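PDB 5HUS: trehalose synthase regulatory protein from Candida albicans, which probably serves as a regulatory subunit of the trehalose synthase complex, its C-terminal domain having the HAD-type fold of trehalose-phosphatases. Local coordinates for residues I126-S140 with V149-R163. Numbering follows the deposited sequence.
Sequences IVKLVESKVERLPGS and VRFHAGKSFSEDRER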
loop_
_atom_site.group_PDB
_atom_site.type_symbol
_atom_site.label_atom_id
_atom_site.label_comp_id
_atom_site.label_asym_id
_atom_site.label_seq_id
_atom_site.Cartn_x
_atom_site.Cartn_y
_atom_site.Cartn_z
ATOM N N ILE A 126 5.704 -9.936 18.944
ATOM C CA ILE A 126 4.981 -8.688 18.733
ATOM C C ILE A 126 3.539 -8.797 19.217
ATOM O O ILE A 126 3.041 -7.911 19.914
ATOM C CB ILE A 126 5.000 -8.275 17.244
ATOM C CG1 ILE A 126 6.440 -8.046 16.788
ATOM C CG2 ILE A 126 4.161 -7.023 17.027
ATOM C CD1 ILE A 126 6.590 -7.817 15.288
ATOM N N VAL A 127 2.875 -9.894 18.860
ATOM C CA VAL A 127 1.483 -10.108 19.249
ATOM C C VAL A 127 1.326 -10.168 20.768
ATOM O O VAL A 127 0.407 -9.567 21.333
ATOM C CB VAL A 127 0.922 -11.398 18.629
ATOM C CG1 VAL A 127 -0.423 -11.741 19.249
ATOM C CG2 VAL A 127 0.780 -11.231 17.118
ATOM N N LYS A 128 2.232 -10.888 21.419
ATOM C CA LYS A 128 2.227 -11.019 22.872
ATOM C C LYS A 128 2.384 -9.655 23.539
ATOM O O LYS A 128 1.669 -9.328 24.490
ATOM C CB LYS A 128 3.343 -11.965 23.318
ATOM C CG LYS A 128 3.337 -12.292 24.803
ATOM C CD LYS A 128 3.583 -13.776 25.031
ATOM C CE LYS A 128 3.824 -14.075 26.498
ATOM N NZ LYS A 128 5.059 -13.402 26.982
ATOM N N LEU A 129 3.308 -8.858 23.017
ATOM C CA LEU A 129 3.545 -7.511 23.522
ATOM C C LEU A 129 2.282 -6.655 23.389
ATOM O O LEU A 129 1.844 -6.026 24.355
ATOM C CB LEU A 129 4.726 -6.873 22.781
ATOM C CG LEU A 129 5.331 -5.555 23.273
ATOM C CD1 LEU A 129 6.759 -5.427 22.773
ATOM C CD2 LEU A 129 4.512 -4.349 22.819
ATOM N N VAL A 130 1.688 -6.645 22.200
ATOM C CA VAL A 130 0.480 -5.857 21.967
ATOM C C VAL A 130 -0.672 -6.328 22.852
ATOM O O VAL A 130 -1.422 -5.512 23.392
ATOM C CB VAL A 130 0.048 -5.909 20.488
ATOM C CG1 VAL A 130 -1.290 -5.209 20.296
ATOM C CG2 VAL A 130 1.117 -5.269 19.612
ATOM N N GLU A 131 -0.796 -7.640 23.026
ATOM C CA GLU A 131 -1.891 -8.183 23.829
ATOM C C GLU A 131 -1.773 -7.755 25.293
ATOM O O GLU A 131 -2.785 -7.520 25.953
ATOM C CB GLU A 131 -1.940 -9.711 23.710
ATOM C CG GLU A 131 -2.637 -10.192 22.435
ATOM C CD GLU A 131 -2.584 -11.699 22.259
ATOM O OE1 GLU A 131 -1.715 -12.350 22.878
ATOM O OE2 GLU A 131 -3.412 -12.233 21.495
ATOM N N SER A 132 -0.542 -7.624 25.783
ATOM C CA SER A 132 -0.307 -7.184 27.158
ATOM C C SER A 132 -0.690 -5.717 27.352
ATOM O O SER A 132 -1.057 -5.304 28.453
ATOM C CB SER A 132 1.155 -7.400 27.558
ATOM O OG SER A 132 2.007 -6.443 26.949
ATOM N N LYS A 133 -0.596 -4.929 26.284
ATOM C CA LYS A 133 -1.044 -3.543 26.324
ATOM C C LYS A 133 -2.564 -3.489 26.361
ATOM O O LYS A 133 -3.148 -2.654 27.053
ATOM C CB LYS A 133 -0.531 -2.758 25.115
ATOM C CG LYS A 133 0.977 -2.766 24.944
ATOM C CD LYS A 133 1.687 -2.168 26.148
ATOM C CE LYS A 133 3.192 -2.109 25.915
ATOM N NZ LYS A 133 3.919 -1.590 27.107
ATOM N N VAL A 134 -3.194 -4.378 25.599
ATOM C CA VAL A 134 -4.649 -4.444 25.537
ATOM C C VAL A 134 -5.230 -4.684 26.925
ATOM O O VAL A 134 -6.213 -4.050 27.310
ATOM C CB VAL A 134 -5.127 -5.549 24.567
ATOM C CG1 VAL A 134 -6.629 -5.767 24.690
ATOM C CG2 VAL A 134 -4.751 -5.196 23.129
ATOM N N GLU A 135 -4.605 -5.586 27.678
ATOM C CA GLU A 135 -5.057 -5.916 29.028
ATOM C C GLU A 135 -5.088 -4.694 29.941
ATOM O O GLU A 135 -5.997 -4.543 30.754
ATOM C CB GLU A 135 -4.160 -6.990 29.647
ATOM C CG GLU A 135 -4.020 -8.248 28.805
ATOM C CD GLU A 135 -3.016 -9.234 29.377
ATOM O OE1 GLU A 135 -1.902 -8.807 29.758
ATOM O OE2 GLU A 135 -3.345 -10.438 29.453
ATOM N N ARG A 136 -4.100 -3.818 29.794
ATOM C CA ARG A 136 -3.966 -2.668 30.680
ATOM C C ARG A 136 -4.728 -1.445 30.166
ATOM O O ARG A 136 -4.756 -0.405 30.824
ATOM C CB ARG A 136 -2.483 -2.329 30.880
ATOM C CG ARG A 136 -1.655 -3.516 31.367
ATOM C CD ARG A 136 -0.184 -3.172 31.541
ATOM N NE ARG A 136 0.078 -2.489 32.805
ATOM C CZ ARG A 136 1.294 -2.228 33.277
ATOM N NH1 ARG A 136 2.368 -2.603 32.595
ATOM N NH2 ARG A 136 1.437 -1.605 34.440
ATOM N N LEU A 137 -5.356 -1.579 29.001
ATOM C CA LEU A 137 -6.126 -0.485 28.412
ATOM C C LEU A 137 -7.484 -0.978 27.912
ATOM O O LEU A 137 -7.638 -1.304 26.732
ATOM C CB LEU A 137 -5.344 0.171 27.267
ATOM C CG LEU A 137 -5.940 1.416 26.598
ATOM C CD1 LEU A 137 -5.944 2.606 27.542
ATOM C CD2 LEU A 137 -5.190 1.756 25.316
ATOM N N PRO A 138 -8.478 -1.036 28.812
ATOM C CA PRO A 138 -9.804 -1.563 28.465
ATOM C C PRO A 138 -10.442 -0.810 27.302
ATOM O O PRO A 138 -10.348 0.418 27.226
ATOM C CB PRO A 138 -10.613 -1.373 29.758
ATOM C CG PRO A 138 -9.853 -0.363 30.553
ATOM C CD PRO A 138 -8.417 -0.567 30.205
ATOM N N GLY A 139 -11.070 -1.553 26.398
ATOM C CA GLY A 139 -11.667 -0.968 25.215
ATOM C C GLY A 139 -10.772 -1.115 23.995
ATOM O O GLY A 139 -11.236 -1.025 22.856
ATOM N N SER A 140 -9.485 -1.340 24.228
ATOM C CA SER A 140 -8.554 -1.508 23.119
ATOM C C SER A 140 -8.533 -2.966 22.683
ATOM O O SER A 140 -8.997 -3.843 23.411
ATOM C CB SER A 140 -7.148 -1.040 23.506
ATOM O OG SER A 140 -6.546 -1.903 24.452
ATOM N N VAL A 149 0.783 -6.351 12.653
ATOM C CA VAL A 149 -0.008 -6.337 13.876
ATOM C C VAL A 149 -0.525 -4.922 14.073
ATOM O O VAL A 149 0.217 -3.952 13.887
ATOM C CB VAL A 149 0.806 -6.789 15.112
ATOM C CG1 VAL A 149 -0.080 -6.820 16.355
ATOM C CG2 VAL A 149 1.447 -8.164 14.874
ATOM N N ARG A 150 -1.799 -4.800 14.427
ATOM C CA ARG A 150 -2.380 -3.483 14.650
ATOM C C ARG A 150 -3.015 -3.398 16.035
ATOM O O ARG A 150 -3.831 -4.236 16.414
ATOM C CB ARG A 150 -3.404 -3.151 13.561
ATOM C CG ARG A 150 -3.771 -1.675 13.511
ATOM C CD ARG A 150 -4.694 -1.349 12.339
ATOM N NE ARG A 150 -4.020 -1.409 11.044
ATOM C CZ ARG A 150 -3.694 -0.341 10.322
ATOM N NH1 ARG A 150 -3.977 0.877 10.763
ATOM N NH2 ARG A 150 -3.086 -0.489 9.152
ATOM N N PHE A 151 -2.612 -2.376 16.784
ATOM C CA PHE A 151 -3.112 -2.136 18.130
ATOM C C PHE A 151 -4.164 -1.034 18.051
ATOM O O PHE A 151 -3.829 0.128 17.844
ATOM C CB PHE A 151 -1.955 -1.745 19.060
ATOM C CG PHE A 151 -2.354 -1.501 20.492
ATOM C CD1 PHE A 151 -3.475 -2.103 21.040
ATOM C CD2 PHE A 151 -1.589 -0.670 21.298
ATOM C CE1 PHE A 151 -3.828 -1.872 22.360
ATOM C CE2 PHE A 151 -1.940 -0.436 22.616
ATOM C CZ PHE A 151 -3.062 -1.037 23.144
ATOM N N HIS A 152 -5.433 -1.401 18.203
ATOM C CA HIS A 152 -6.532 -0.449 18.069
ATOM C C HIS A 152 -6.930 0.157 19.413
ATOM O O HIS A 152 -7.144 -0.563 20.383
ATOM C CB HIS A 152 -7.762 -1.119 17.457
ATOM C CG HIS A 152 -7.562 -1.627 16.062
ATOM N ND1 HIS A 152 -7.972 -0.921 14.953
ATOM C CD2 HIS A 152 -7.034 -2.785 15.599
ATOM C CE1 HIS A 152 -7.693 -1.616 13.863
ATOM N NE2 HIS A 152 -7.126 -2.750 14.228
ATOM N N ALA A 153 -7.047 1.480 19.458
ATOM C CA ALA A 153 -7.491 2.158 20.670
ATOM C C ALA A 153 -8.924 1.759 21.009
ATOM O O ALA A 153 -9.278 1.629 22.179
ATOM C CB ALA A 153 -7.384 3.663 20.507
ATOM N N GLY A 154 -9.737 1.561 19.976
ATOM C CA GLY A 154 -11.122 1.174 20.162
ATOM C C GLY A 154 -11.844 2.151 21.069
ATOM O O GLY A 154 -11.722 3.365 20.907
ATOM N N LYS A 155 -12.562 1.614 22.049
ATOM C CA LYS A 155 -13.385 2.428 22.936
ATOM C C LYS A 155 -12.555 3.199 23.960
ATOM O O LYS A 155 -13.040 4.162 24.554
ATOM C CB LYS A 155 -14.417 1.552 23.653
ATOM C CG LYS A 155 -15.558 2.336 24.297
ATOM C CD LYS A 155 -16.461 1.431 25.121
ATOM C CE LYS A 155 -17.409 2.247 25.992
ATOM N NZ LYS A 155 -17.987 1.432 27.096
ATOM N N SER A 156 -11.307 2.786 24.165
ATOM C CA SER A 156 -10.442 3.472 25.124
ATOM C C SER A 156 -10.219 4.918 24.699
ATOM O O SER A 156 -9.961 5.788 25.532
ATOM C CB SER A 156 -9.097 2.753 25.267
ATOM O OG SER A 156 -8.230 3.055 24.186
ATOM N N PHE A 157 -10.335 5.165 23.397
ATOM C CA PHE A 157 -10.103 6.486 22.822
ATOM C C PHE A 157 -11.189 7.472 23.234
ATOM O O PHE A 157 -10.928 8.666 23.383
ATOM C CB PHE A 157 -10.033 6.396 21.297
ATOM C CG PHE A 157 -9.429 7.603 20.641
ATOM C CD1 PHE A 157 -8.058 7.807 20.671
ATOM C CD2 PHE A 157 -10.225 8.522 19.976
ATOM C CE1 PHE A 157 -7.493 8.913 20.059
ATOM C CE2 PHE A 157 -9.665 9.631 19.362
ATOM C CZ PHE A 157 -8.299 9.825 19.403
ATOM N N SER A 158 -12.409 6.972 23.402
ATOM C CA SER A 158 -13.519 7.822 23.814
ATOM C C SER A 158 -13.604 7.891 25.340
ATOM O O SER A 158 -13.962 8.925 25.903
ATOM C CB SER A 158 -14.837 7.315 23.214
ATOM O OG SER A 158 -15.036 5.939 23.485
ATOM N N GLU A 159 -13.261 6.792 26.003
ATOM C CA GLU A 159 -13.262 6.744 27.463
ATOM C C GLU A 159 -12.248 7.716 28.067
ATOM O O GLU A 159 -12.504 8.327 29.106
ATOM C CB GLU A 159 -12.983 5.318 27.947
ATOM C CG GLU A 159 -14.164 4.374 27.775
ATOM C CD GLU A 159 -15.360 4.782 28.616
ATOM O OE1 GLU A 159 -15.193 4.949 29.843
ATOM O OE2 GLU A 159 -16.461 4.945 28.050
ATOM N N ASP A 160 -11.099 7.853 27.411
ATOM C CA ASP A 160 -10.088 8.831 27.802
ATOM C C ASP A 160 -9.061 8.947 26.680
ATOM O O ASP A 160 -8.130 8.149 26.600
ATOM C CB ASP A 160 -9.410 8.441 29.119
ATOM C CG ASP A 160 -8.535 9.559 29.691
ATOM O OD1 ASP A 160 -8.148 10.477 28.940
ATOM O OD2 ASP A 160 -8.230 9.513 30.901
ATOM N N ARG A 161 -9.238 9.941 25.816
ATOM C CA ARG A 161 -8.383 10.093 24.645
ATOM C C ARG A 161 -6.921 10.295 25.037
ATOM O O ARG A 161 -6.015 9.793 24.369
ATOM C CB ARG A 161 -8.869 11.258 23.783
ATOM C CG ARG A 161 -8.098 11.436 22.488
ATOM C CD ARG A 161 -8.711 12.532 21.637
ATOM N NE ARG A 161 -9.040 13.701 22.444
ATOM C CZ ARG A 161 -8.167 14.643 22.784
ATOM N NH1 ARG A 161 -6.903 14.558 22.386
ATOM N NH2 ARG A 161 -8.559 15.672 23.524
ATOM N N GLU A 162 -6.702 11.016 26.130
ATOM C CA GLU A 162 -5.353 11.312 26.604
ATOM C C GLU A 162 -4.631 10.050 27.068
ATOM O O GLU A 162 -3.475 9.823 26.717
ATOM C CB GLU A 162 -5.402 12.335 27.742
ATOM C CG GLU A 162 -4.507 13.544 27.525
ATOM C CD GLU A 162 -4.848 14.299 26.256
ATOM O OE1 GLU A 162 -5.991 14.795 26.144
ATOM O OE2 GLU A 162 -3.974 14.394 25.368
ATOM N N ARG A 163 -5.316 9.233 27.861
ATOM C CA ARG A 163 -4.748 7.973 28.330
ATOM C C ARG A 163 -4.472 7.040 27.157
ATOM O O ARG A 163 -3.441 6.366 27.112
ATOM C CB ARG A 163 -5.684 7.293 29.327
ATOM C CG ARG A 163 -5.196 5.933 29.791
ATOM C CD ARG A 163 -6.255 5.195 30.588
ATOM N NE ARG A 163 -5.785 3.881 31.013
ATOM C CZ ARG A 163 -6.497 3.031 31.746
ATOM N NH1 ARG A 163 -7.723 3.354 32.139
ATOM N NH2 ARG A 163 -5.983 1.856 32.087
#
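Phe151 packs its ring against helix 126-136, touching Val130, Lys133 and Val134, with Leu137 just beyond the helix also near. With CG anti to the backbone N (chi1 -179°), the ring leaves the strand for the helix; Val130 O lies over one face, and Ser140 OG meets the edge 3.4 Å from Phe151 CE1. Val134 CG2 approaches the same carbon obliquely, at 3.5 Å from Phe151 CE1, while Lys133 lends only the base of its chain, CB lying 3.6 Å from Phe151 CZ; its amino group turns off to Glu170 and His174. Two residues earlier in the strand, Val149 spreads its two methyls, CG1 against Val130 CG2 and CG2 against Ile126 CG2, the latter pair 3.6 Å apart.

Beyond the helix the type II turn Leu137-Ser140 meets the type II' turn Ala153-Ser156. Lys155 N donates to Gly139 O (3.1 Å), tying the two turns together. Each turn is braced by a serine whose OG sits between backbone N and carbonyl carbon: Ser140 OG bonds Leu137 O in the carbonyl plane, and Ser156 OG bonds Ala153 O. Those two carbonyls also accept the backbone N of the same serine. Leu137 drops its isobutyl group onto Ser156, with CD2 3.5 Å from Ser156 OG, and CD1 touches the extended chain of Arg163, whose NH2 reaches Arg136 O in a weak, bent bond (2.9 Å, 118°).

The axes of helix segment 126-136 and strand 149-152 run nearly parallel, 4° apart and 9.2 Å at closest approach. Helix 116-136 packs on the antiparallel sheet 141-144, 149-152, 192-197 and 184-189, apart from the main nine-stranded sheet, consistent with the alpha/beta cap domain of HAD-family trehalose-phosphatases, and lies beside helix 161-179.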